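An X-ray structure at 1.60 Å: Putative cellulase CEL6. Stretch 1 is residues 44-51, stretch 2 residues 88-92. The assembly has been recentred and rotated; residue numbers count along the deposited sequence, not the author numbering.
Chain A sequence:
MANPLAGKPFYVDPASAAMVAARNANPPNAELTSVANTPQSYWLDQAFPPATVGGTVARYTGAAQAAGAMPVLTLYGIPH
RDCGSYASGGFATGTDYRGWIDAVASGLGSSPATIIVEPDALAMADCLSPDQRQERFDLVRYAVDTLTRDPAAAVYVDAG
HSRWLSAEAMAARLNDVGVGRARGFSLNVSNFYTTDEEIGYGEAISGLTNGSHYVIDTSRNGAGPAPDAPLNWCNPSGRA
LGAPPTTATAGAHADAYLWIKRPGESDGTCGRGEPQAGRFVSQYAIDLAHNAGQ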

# COMPACT_ATOMS: atom_id res chain seq x y z
N LEU A 44 0.11 8.89 -1.51
CA LEU A 44 -0.42 10.12 -2.12
C LEU A 44 -1.95 10.10 -2.08
O LEU A 44 -2.58 9.07 -2.30
N ASP A 45 -2.53 11.25 -1.80
CA ASP A 45 -3.97 11.41 -1.82
C ASP A 45 -4.39 12.81 -2.25
O ASP A 45 -3.65 13.48 -2.94
N GLN A 46 -5.59 13.20 -1.86
CA GLN A 46 -6.17 14.46 -2.31
C GLN A 46 -5.48 15.69 -1.74
O GLN A 46 -5.75 16.81 -2.20
N ALA A 47 -4.56 15.50 -0.81
CA ALA A 47 -3.67 16.59 -0.37
C ALA A 47 -2.70 17.06 -1.47
O ALA A 47 -2.06 18.09 -1.33
N PHE A 48 -2.53 16.23 -2.52
CA PHE A 48 -1.65 16.51 -3.64
C PHE A 48 -2.55 16.68 -4.86
O PHE A 48 -2.96 15.70 -5.49
N PRO A 49 -2.94 17.91 -5.18
CA PRO A 49 -3.95 18.08 -6.23
C PRO A 49 -3.45 17.74 -7.63
O PRO A 49 -2.24 17.74 -7.82
N PRO A 50 -4.34 17.48 -8.59
CA PRO A 50 -3.94 17.22 -9.97
C PRO A 50 -2.97 18.25 -10.53
O PRO A 50 -2.07 17.92 -11.34
N ALA A 51 -3.14 19.50 -10.11
CA ALA A 51 -2.35 20.58 -10.68
C ALA A 51 -0.88 20.45 -10.38
O ALA A 51 -0.04 21.00 -11.14
N SER A 88 -11.45 8.47 6.08
CA SER A 88 -12.26 9.22 5.11
C SER A 88 -11.42 10.25 4.38
O SER A 88 -10.44 10.79 4.92
N GLY A 89 -11.77 10.48 3.11
CA GLY A 89 -11.00 11.39 2.27
C GLY A 89 -11.21 11.06 0.80
O GLY A 89 -12.30 10.67 0.40
N GLY A 90 -10.15 11.20 0.01
CA GLY A 90 -10.25 11.02 -1.42
C GLY A 90 -10.83 12.23 -2.13
O GLY A 90 -11.30 13.21 -1.51
N PHE A 91 -10.75 12.17 -3.44
CA PHE A 91 -11.30 13.20 -4.29
C PHE A 91 -12.82 13.19 -4.27
O PHE A 91 -13.46 12.16 -4.01
N ALA A 92 -13.39 14.34 -4.59
CA ALA A 92 -14.84 14.49 -4.49
C ALA A 92 -15.59 13.71 -5.56
O ALA A 92 -16.62 13.11 -5.25

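The contact between the two stretches is small, burying 247 Å² with both sides summed. Gln46 and Phe91 supply most of it. The backbones come closest at Gln46 and Gly90, whose CA atoms lie 5.4 Å apart.

One hydrogen bond joins the stretches. Gly90 N donates to Gln46 OE1 at 2.8 Å, with an angle of 141° at the hydrogen. The CA-to-CB bond of Gln46 points toward stretch 2. Its chi1 is p (77°), its chi2 is m (-65°) and its chi3 is -34°. This bent path places the amide oxygen at the backbone of the glycine pair. The same oxygen lies near Gly89, with Gln46 OE1 3.9 Å from Gly89 C.

The two glycines have no side chains to add to the contact. At Gly89 a CB would point toward stretch 1 and sit 3.3 Å from Gln46 OE1. At Gly90 a CB would point away. In both residues the backbone angles alone call for glycine, because a CB would be jammed against the carbonyl oxygen of the residue before.

The aromatic contact centres on Phe91. Its CA-to-CB bond runs sideways, but the end of the side chain comes nearer to stretch 1. Chi1 is m (-74°) and chi2 is -82°. Gln46 covers one face of the ring. Gln46 CB lies 3.8 Å from the centroid of the Phe91 ring and 7° off the ring normal, so this is a CH-pi contact almost straight over the face. Gln46 CA is 3.5 Å from Phe91 CZ. Gln46 therefore serves twice: its aliphatic base rests on the ring, and its amide end takes the hydrogen bond.

Further apolar packing comes from Pro50. Pro50 CD approaches Phe91 CE1 at 3.8 Å, and the proline ring pucker is C-gamma exo. At the edge of the aromatic ring, near its plane, Phe48 O lies 4.0 Å from Phe91 CZ. The Phe48 side chain itself takes chi1 m (-56°), and its end leads away from stretch 2.

Polar contacts within stretch 1 brace the turn that carries Gln46. Asp45 to Phe48 form a type I beta turn, closed by Phe48 N donating to Asp45 O at 3.0 Å. Asp45 has chi1 p (68°), and Asp45 OD1 accepts from Ala47 N at 3.1 Å. Its OD2 is hydrogen-bonded elsewhere in the structure. The CA-to-CB bond of Ala47 points away from stretch 2, and the residue makes no contact with it.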

# COMPACT_ATOMS: atom_id res chain seq x y z
CB LEU A 44 0.03 10.19 -3.55
CG LEU A 44 1.55 10.19 -3.75
CD1 LEU A 44 1.85 10.08 -5.25
CD2 LEU A 44 2.15 11.43 -3.15
CB ASP A 45 -4.56 10.97 -0.49
CG ASP A 45 -4.19 11.85 0.68
OD1 ASP A 45 -3.50 12.89 0.49
OD2 ASP A 45 -4.58 11.57 1.85
CB GLN A 46 -7.68 14.53 -2.02
CG GLN A 46 -8.07 14.82 -0.57
CD GLN A 46 -7.69 13.74 0.42
OE1 GLN A 46 -7.69 12.54 0.11
NE2 GLN A 46 -7.35 14.17 1.61
CB ALA A 47 -2.88 16.18 0.83
CB PHE A 48 -0.67 15.35 -3.87
CG PHE A 48 0.15 15.00 -2.68
CD1 PHE A 48 -0.38 14.18 -1.70
CD2 PHE A 48 1.43 15.49 -2.53
CE1 PHE A 48 0.35 13.83 -0.58
CE2 PHE A 48 2.18 15.15 -1.40
CZ PHE A 48 1.62 14.31 -0.43
CB PRO A 49 -4.28 19.58 -6.17
CG PRO A 49 -3.07 20.21 -5.53
CD PRO A 49 -2.50 19.17 -4.59
CB PRO A 50 -5.28 17.23 -10.72
CG PRO A 50 -6.26 16.81 -9.71
CD PRO A 50 -5.80 17.35 -8.42
CB ALA A 51 -2.83 21.89 -10.14
CB SER A 88 -13.43 9.88 5.83
OG SER A 88 -12.96 10.95 6.64
CB PHE A 91 -10.73 13.08 -5.70
CG PHE A 91 -9.32 13.55 -5.77
CD1 PHE A 91 -9.04 14.91 -5.89
CD2 PHE A 91 -8.28 12.67 -5.66
CE1 PHE A 91 -7.74 15.37 -5.89
CE2 PHE A 91 -6.98 13.14 -5.66
CZ PHE A 91 -6.72 14.47 -5.77
CB ALA A 92 -15.21 15.95 -4.54